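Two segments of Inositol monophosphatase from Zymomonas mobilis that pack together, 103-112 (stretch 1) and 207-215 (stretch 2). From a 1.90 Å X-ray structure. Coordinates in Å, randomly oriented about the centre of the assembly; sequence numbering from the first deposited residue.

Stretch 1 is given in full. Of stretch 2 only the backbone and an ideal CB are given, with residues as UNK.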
ATOM      1  N   THR A 103      -6.492  13.064  -0.868  1.00 11.70           N
ATOM      2  CA  THR A 103      -6.817  14.423  -0.462  1.00 12.47           C
ATOM      3  C   THR A 103      -7.889  14.278   0.613  1.00 14.07           C
ATOM      4  O   THR A 103      -8.886  13.575   0.417  1.00 13.41           O
ATOM      5  CB  THR A 103      -7.391  15.179  -1.656  1.00 13.38           C
ATOM      6  OG1 THR A 103      -6.368  15.313  -2.659  1.00 14.93           O
ATOM      7  CG2 THR A 103      -7.911  16.599  -1.224  1.00 14.39           C
ATOM      8  N   LEU A 104      -7.726  14.977   1.731  1.00 15.36           N
ATOM      9  CA  LEU A 104      -8.763  14.992   2.768  1.00 12.68           C
ATOM     10  C   LEU A 104      -9.370  16.375   2.825  1.00 14.08           C
ATOM     11  O   LEU A 104      -8.624  17.366   2.916  1.00 16.84           O
ATOM     12  CB  LEU A 104      -8.136  14.686   4.134  1.00 12.19           C
ATOM     13  CG  LEU A 104      -7.330  13.387   4.238  1.00 11.22           C
ATOM     14  CD1 LEU A 104      -6.845  13.125   5.681  1.00 10.93           C
ATOM     15  CD2 LEU A 104      -8.249  12.230   3.794  1.00 11.02           C
ATOM     16  N   ILE A 105     -10.702  16.445   2.805  1.00 14.25           N
ATOM     17  CA  ILE A 105     -11.392  17.726   3.007  1.00 15.46           C
ATOM     18  C   ILE A 105     -12.431  17.520   4.120  1.00 17.03           C
ATOM     19  O   ILE A 105     -13.219  16.566   4.080  1.00 15.29           O
ATOM     20  CB  ILE A 105     -12.102  18.112   1.696  1.00 16.27           C
ATOM     21  CG1 ILE A 105     -11.048  18.372   0.593  1.00 19.93           C
ATOM     22  CG2 ILE A 105     -13.098  19.320   1.909  1.00 17.70           C
ATOM     23  CD1 ILE A 105     -11.543  18.108  -0.806  1.00 21.94           C
ATOM     24  N   ALA A 106     -12.507  18.434   5.068  1.00 20.39           N
ATOM     25  CA  ALA A 106     -13.501  18.259   6.110  1.00 16.36           C
ATOM     26  C   ALA A 106     -14.123  19.590   6.446  1.00 17.79           C
ATOM     27  O   ALA A 106     -13.477  20.621   6.284  1.00 19.83           O
ATOM     28  CB  ALA A 106     -12.848  17.673   7.337  1.00 19.13           C
ATOM     29  N   LEU A 107     -15.394  19.558   6.866  1.00 18.31           N
ATOM     30  CA  LEU A 107     -16.040  20.728   7.489  1.00 19.72           C
ATOM     31  C   LEU A 107     -16.251  20.364   8.966  1.00 20.56           C
ATOM     32  O   LEU A 107     -16.726  19.260   9.268  1.00 19.22           O
ATOM     33  CB  LEU A 107     -17.408  20.996   6.853  1.00 20.75           C
ATOM     34  CG  LEU A 107     -18.235  22.115   7.501  1.00 22.35           C
ATOM     35  CD1 LEU A 107     -17.436  23.436   7.536  1.00 23.36           C
ATOM     36  CD2 LEU A 107     -19.581  22.313   6.758  1.00 26.94           C
ATOM     37  N   VAL A 108     -15.935  21.316   9.863  1.00 20.26           N
ATOM     38  CA  VAL A 108     -15.855  21.060  11.278  1.00 20.57           C
ATOM     39  C   VAL A 108     -16.706  22.142  11.945  1.00 21.64           C
ATOM     40  O   VAL A 108     -16.592  23.301  11.572  1.00 22.84           O
ATOM     41  CB  VAL A 108     -14.383  21.155  11.737  1.00 19.90           C
ATOM     42  CG1 VAL A 108     -14.288  21.126  13.228  1.00 19.70           C
ATOM     43  CG2 VAL A 108     -13.576  20.009  11.160  1.00 18.06           C
ATOM     44  N   GLU A 109     -17.583  21.756  12.872  1.00 21.76           N
ATOM     45  CA  GLU A 109     -18.418  22.738  13.589  1.00 23.36           C
ATOM     46  C   GLU A 109     -18.269  22.553  15.083  1.00 23.31           C
ATOM     47  O   GLU A 109     -18.434  21.433  15.562  1.00 22.27           O
ATOM     48  CB  GLU A 109     -19.907  22.529  13.293  1.00 32.06           C
ATOM     49  CG  GLU A 109     -20.345  22.901  11.905  1.00 37.38           C
ATOM     50  CD  GLU A 109     -21.866  22.746  11.703  1.00 41.08           C
ATOM     51  OE1 GLU A 109     -22.279  22.644  10.544  1.00 43.34           O
ATOM     52  OE2 GLU A 109     -22.637  22.742  12.687  1.00 44.39           O
ATOM     53  N   ASP A 110     -18.029  23.657  15.806  1.00 24.60           N
ATOM     54  CA  ASP A 110     -17.763  23.575  17.246  1.00 24.71           C
ATOM     55  C   ASP A 110     -16.668  22.527  17.534  1.00 23.10           C
ATOM     56  O   ASP A 110     -16.734  21.765  18.511  1.00 24.92           O
ATOM     57  CB  ASP A 110     -19.044  23.227  17.978  1.00 25.14           C
ATOM     58  CG  ASP A 110     -20.182  24.191  17.641  1.00 26.81           C
ATOM     59  OD1 ASP A 110     -21.301  23.698  17.460  1.00 32.28           O
ATOM     60  OD2 ASP A 110     -19.966  25.424  17.526  1.00 28.19           O
ATOM     61  N   GLY A 111     -15.693  22.469  16.636  1.00 22.39           N
ATOM     62  CA  GLY A 111     -14.536  21.628  16.816  1.00 21.09           C
ATOM     63  C   GLY A 111     -14.792  20.181  16.404  1.00 26.40           C
ATOM     64  O   GLY A 111     -13.841  19.407  16.381  1.00 22.18           O
ATOM     65  N   ARG A 112     -16.037  19.822  16.033  1.00 19.63           N
ATOM     66  CA  ARG A 112     -16.358  18.447  15.585  1.00 18.37           C
ATOM     67  C   ARG A 112     -16.487  18.275  14.058  1.00 17.98           C
ATOM     68  O   ARG A 112     -17.225  19.022  13.460  1.00 21.46           O
ATOM     69  CB  ARG A 112     -17.680  17.955  16.206  1.00 18.64           C
ATOM     70  CG  ARG A 112     -17.694  17.932  17.750  1.00 22.81           C
ATOM     71  CD  ARG A 112     -16.658  16.903  18.351  1.00 20.74           C
ATOM     72  NE  ARG A 112     -16.689  17.028  19.828  1.00 21.91           N
ATOM     73  CZ  ARG A 112     -17.534  16.337  20.566  1.00 23.04           C
ATOM     74  NH1 ARG A 112     -18.353  15.469  19.963  1.00 22.33           N
ATOM     75  NH2 ARG A 112     -17.547  16.466  21.882  1.00 20.88           N
ATOM     76  N   UNK A 207      -1.999  14.907  13.021  1.00 13.23           N
ATOM     77  CA  UNK A 207      -2.460  16.299  13.121  1.00 17.81           C
ATOM     78  C   UNK A 207      -3.944  16.320  12.798  1.00 19.01           C
ATOM     79  O   UNK A 207      -4.408  15.384  12.196  1.00 14.87           O
ATOM     80  CB  UNK A 207      -1.680  17.223  12.183  1.00 17.81           C
ATOM     81  N   UNK A 208      -4.669  17.394  13.137  1.00 14.51           N
ATOM     82  CA  UNK A 208      -6.113  17.425  12.874  1.00 16.24           C
ATOM     83  C   UNK A 208      -6.405  17.300  11.356  1.00 20.21           C
ATOM     84  O   UNK A 208      -7.410  16.686  10.945  1.00 17.36           O
ATOM     85  CB  UNK A 208      -6.717  18.718  13.424  1.00 16.24           C
ATOM     86  N   UNK A 209      -5.494  17.811  10.529  1.00 14.35           N
ATOM     87  CA  UNK A 209      -5.619  17.718   9.073  1.00 15.50           C
ATOM     88  C   UNK A 209      -5.672  16.252   8.663  1.00 13.54           C
ATOM     89  O   UNK A 209      -6.227  15.927   7.610  1.00 14.74           O
ATOM     90  CB  UNK A 209      -4.459  18.431   8.375  1.00 15.50           C
ATOM     91  N   UNK A 210      -5.031  15.396   9.434  1.00 12.38           N
ATOM     92  CA  UNK A 210      -4.965  13.987   9.048  1.00 11.55           C
ATOM     93  C   UNK A 210      -6.194  13.147   9.442  1.00 13.59           C
ATOM     94  O   UNK A 210      -6.345  12.072   8.883  1.00 12.47           O
ATOM     95  CB  UNK A 210      -3.717  13.362   9.674  1.00 11.55           C
ATOM     96  N   UNK A 211      -7.047  13.601  10.375  1.00 14.32           N
ATOM     97  CA  UNK A 211      -8.179  12.758  10.818  1.00 12.16           C
ATOM     98  C   UNK A 211      -9.565  13.392  10.790  1.00 11.73           C
ATOM     99  O   UNK A 211     -10.614  12.675  10.862  1.00 11.90           O
ATOM    100  CB  UNK A 211      -7.910  12.291  12.250  1.00 12.16           C
ATOM    101  N   UNK A 212      -9.583  14.732  10.658  1.00 12.58           N
ATOM    102  CA  UNK A 212     -10.883  15.401  10.681  1.00 16.18           C
ATOM    103  C   UNK A 212     -11.830  14.778   9.655  1.00 18.72           C
ATOM    104  O   UNK A 212     -12.970  14.454   9.993  1.00 13.20           O
ATOM    105  CB  UNK A 212     -10.719  16.898  10.409  1.00 16.18           C
ATOM    106  N   UNK A 213     -11.370  14.603   8.408  1.00 12.76           N
ATOM    107  CA  UNK A 213     -12.284  14.069   7.343  1.00 13.36           C
ATOM    108  C   UNK A 213     -12.672  12.610   7.628  1.00 11.90           C
ATOM    109  O   UNK A 213     -13.708  12.117   7.130  1.00 12.46           O
ATOM    110  CB  UNK A 213     -11.619  14.159   5.968  1.00 13.36           C
ATOM    111  N   UNK A 214     -11.793  11.892   8.322  1.00 11.22           N
ATOM    112  CA  UNK A 214     -12.024  10.452   8.468  1.00 11.46           C
ATOM    113  C   UNK A 214     -13.195  10.147   9.379  1.00 12.32           C
ATOM    114  O   UNK A 214     -13.884   9.110   9.221  1.00 10.52           O
ATOM    115  CB  UNK A 214     -10.767   9.767   9.007  1.00 11.46           C
ATOM    116  N   UNK A 215     -13.360  10.988  10.400  1.00 12.98           N
ATOM    117  CA  UNK A 215     -14.393  10.602  11.391  1.00 11.48           C
ATOM    118  C   UNK A 215     -15.851  10.409  10.831  1.00 14.49           C
ATOM    119  O   UNK A 215     -16.487   9.382  11.084  1.00 16.17           O
ATOM    120  CB  UNK A 215     -14.429  11.677  12.479  1.00 11.48           C
TER

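Stretch 1 is a strand through Glu109, followed by a type I' turn from Glu109 to Arg112. Leu104, Ala106 and Val108 point toward stretch 2, so the strand offers an apolar row. No hydrogen bond crosses between the stretches, and the fit rests on shape.

Position 207 is out of reach of stretch 1. Almost any residue would suit it. It is Lys207, whose backbone N donates a local hydrogen bond to the side chain at position 210.

At position 208 the CA-to-CB bond points sideways, and an ideal CB has nothing of stretch 1 within 5.5 Å. A small residue would leave Val108 untouched from here. A long apolar or aromatic side chain could reach it. The residue is Phe208, with chi1 in t. The end of its ring comes nearer the strand: CZ lies 3.6 Å from Val108 CG2 and 4.0 Å from Gly111 O. The ring meets both obliquely.

Position 209 also points sideways, with no close neighbour for its CB. Many side chains would do, polar ones included. Tyr209 leads its ring away from stretch 1. Its backbone makes the contact, with O 3.5 Å from Leu104 CD1.

Position 210 points away, and its ideal CB is 5.1 Å from Leu104 CD1. A polar residue is acceptable. Asp210 turns its carboxylate to the backbone N of Lys207, a local bond that ties this turn together: Asp210 OD2 accepts from Lys207 N at 2.9 Å. Its own O packs 3.4 Å from Leu104 CD1.

Position 211 points away, so stretch 1 sets no demand. It is Phe211, whose ring does not touch the strand.

Position 212 points toward the strand. Its ideal CB is 3.8 Å from Ala106 CB and 4.3 Å from Val108 CG2. Something small and apolar fits; glycine would give up these contacts. Ala212 keeps both with its single methyl.

Position 213 is where the backbones come closest, with CA 4.5 Å from Ala106 CA. The ideal CB already lies 3.5 Å from Ile105 O and 4.0 Å from both Ala106 CB and Leu104 CB. Alanine or another small residue is the natural choice. Ala213 has the largest area covered by stretch 1 of any residue in its stretch. Its CB sits 3.5 Å from Ile105 O and 3.9 Å from Leu104 CB, and its N is 3.6 Å from Ala106 CB.

Position 214 points sideways. A branched or long apolar side chain could reach Leu104. Leu214 does so: its CD2 is 4.2 Å from Leu104 CD2.

Position 215 is out of reach, leaving the choice open. Val215 makes no contact with stretch 1.

Stretch 2, residues 207-215: KFYDFAALV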
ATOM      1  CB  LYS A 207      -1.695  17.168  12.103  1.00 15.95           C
ATOM      2  CG  LYS A 207      -0.183  17.056  12.299  1.00 21.23           C
ATOM      3  CD  LYS A 207       0.214  17.583  13.662  1.00 30.54           C
ATOM      4  CE  LYS A 207       1.755  17.441  13.928  1.00 55.96           C
ATOM      5  NZ  LYS A 207       2.160  16.115  14.533  1.00 49.90           N
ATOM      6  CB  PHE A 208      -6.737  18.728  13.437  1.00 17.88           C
ATOM      7  CG  PHE A 208      -8.268  18.750  13.423  1.00 18.24           C
ATOM      8  CD1 PHE A 208      -9.007  17.649  13.830  1.00 16.24           C
ATOM      9  CD2 PHE A 208      -8.953  19.900  13.057  1.00 23.43           C
ATOM     10  CE1 PHE A 208     -10.425  17.672  13.834  1.00 17.15           C
ATOM     11  CE2 PHE A 208     -10.377  19.964  13.086  1.00 23.77           C
ATOM     12  CZ  PHE A 208     -11.112  18.843  13.468  1.00 19.81           C
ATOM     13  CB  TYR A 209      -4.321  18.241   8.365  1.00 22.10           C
ATOM     14  CG  TYR A 209      -3.897  19.612   8.736  1.00 25.61           C
ATOM     15  CD1 TYR A 209      -4.441  20.731   8.072  1.00 37.28           C
ATOM     16  CD2 TYR A 209      -2.960  19.820   9.726  1.00 27.51           C
ATOM     17  CE1 TYR A 209      -4.058  22.027   8.388  1.00 40.28           C
ATOM     18  CE2 TYR A 209      -2.571  21.110  10.068  1.00 39.29           C
ATOM     19  CZ  TYR A 209      -3.117  22.220   9.397  1.00 45.43           C
ATOM     20  OH  TYR A 209      -2.703  23.509   9.739  1.00 49.62           O
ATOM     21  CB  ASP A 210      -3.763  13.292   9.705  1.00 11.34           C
ATOM     22  CG  ASP A 210      -2.407  13.992   9.408  1.00 15.59           C
ATOM     23  OD1 ASP A 210      -2.214  14.490   8.276  1.00 13.91           O
ATOM     24  OD2 ASP A 210      -1.563  14.024  10.340  1.00 13.77           O
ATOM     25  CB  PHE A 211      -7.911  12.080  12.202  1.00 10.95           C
ATOM     26  CG  PHE A 211      -7.714  13.051  13.341  1.00 17.02           C
ATOM     27  CD1 PHE A 211      -8.806  13.580  14.027  1.00 13.56           C
ATOM     28  CD2 PHE A 211      -6.438  13.429  13.736  1.00 17.99           C
ATOM     29  CE1 PHE A 211      -8.630  14.457  15.116  1.00 18.66           C
ATOM     30  CE2 PHE A 211      -6.251  14.305  14.797  1.00 12.76           C
ATOM     31  CZ  PHE A 211      -7.344  14.821  15.499  1.00 17.68           C
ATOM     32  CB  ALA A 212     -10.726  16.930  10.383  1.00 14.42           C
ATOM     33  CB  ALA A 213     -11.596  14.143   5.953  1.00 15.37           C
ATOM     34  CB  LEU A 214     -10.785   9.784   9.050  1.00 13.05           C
ATOM     35  CG  LEU A 214      -9.464  10.125   8.342  1.00 11.54           C
ATOM     36  CD1 LEU A 214      -8.354   9.484   9.096  1.00  9.39           C
ATOM     37  CD2 LEU A 214      -9.477   9.653   6.872  1.00 13.35           C
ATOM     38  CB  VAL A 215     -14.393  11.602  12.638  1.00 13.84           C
ATOM     39  CG1 VAL A 215     -15.448  11.169  13.722  1.00 15.95           C
ATOM     40  CG2 VAL A 215     -12.962  11.700  13.268  1.00 11.85           C
TER
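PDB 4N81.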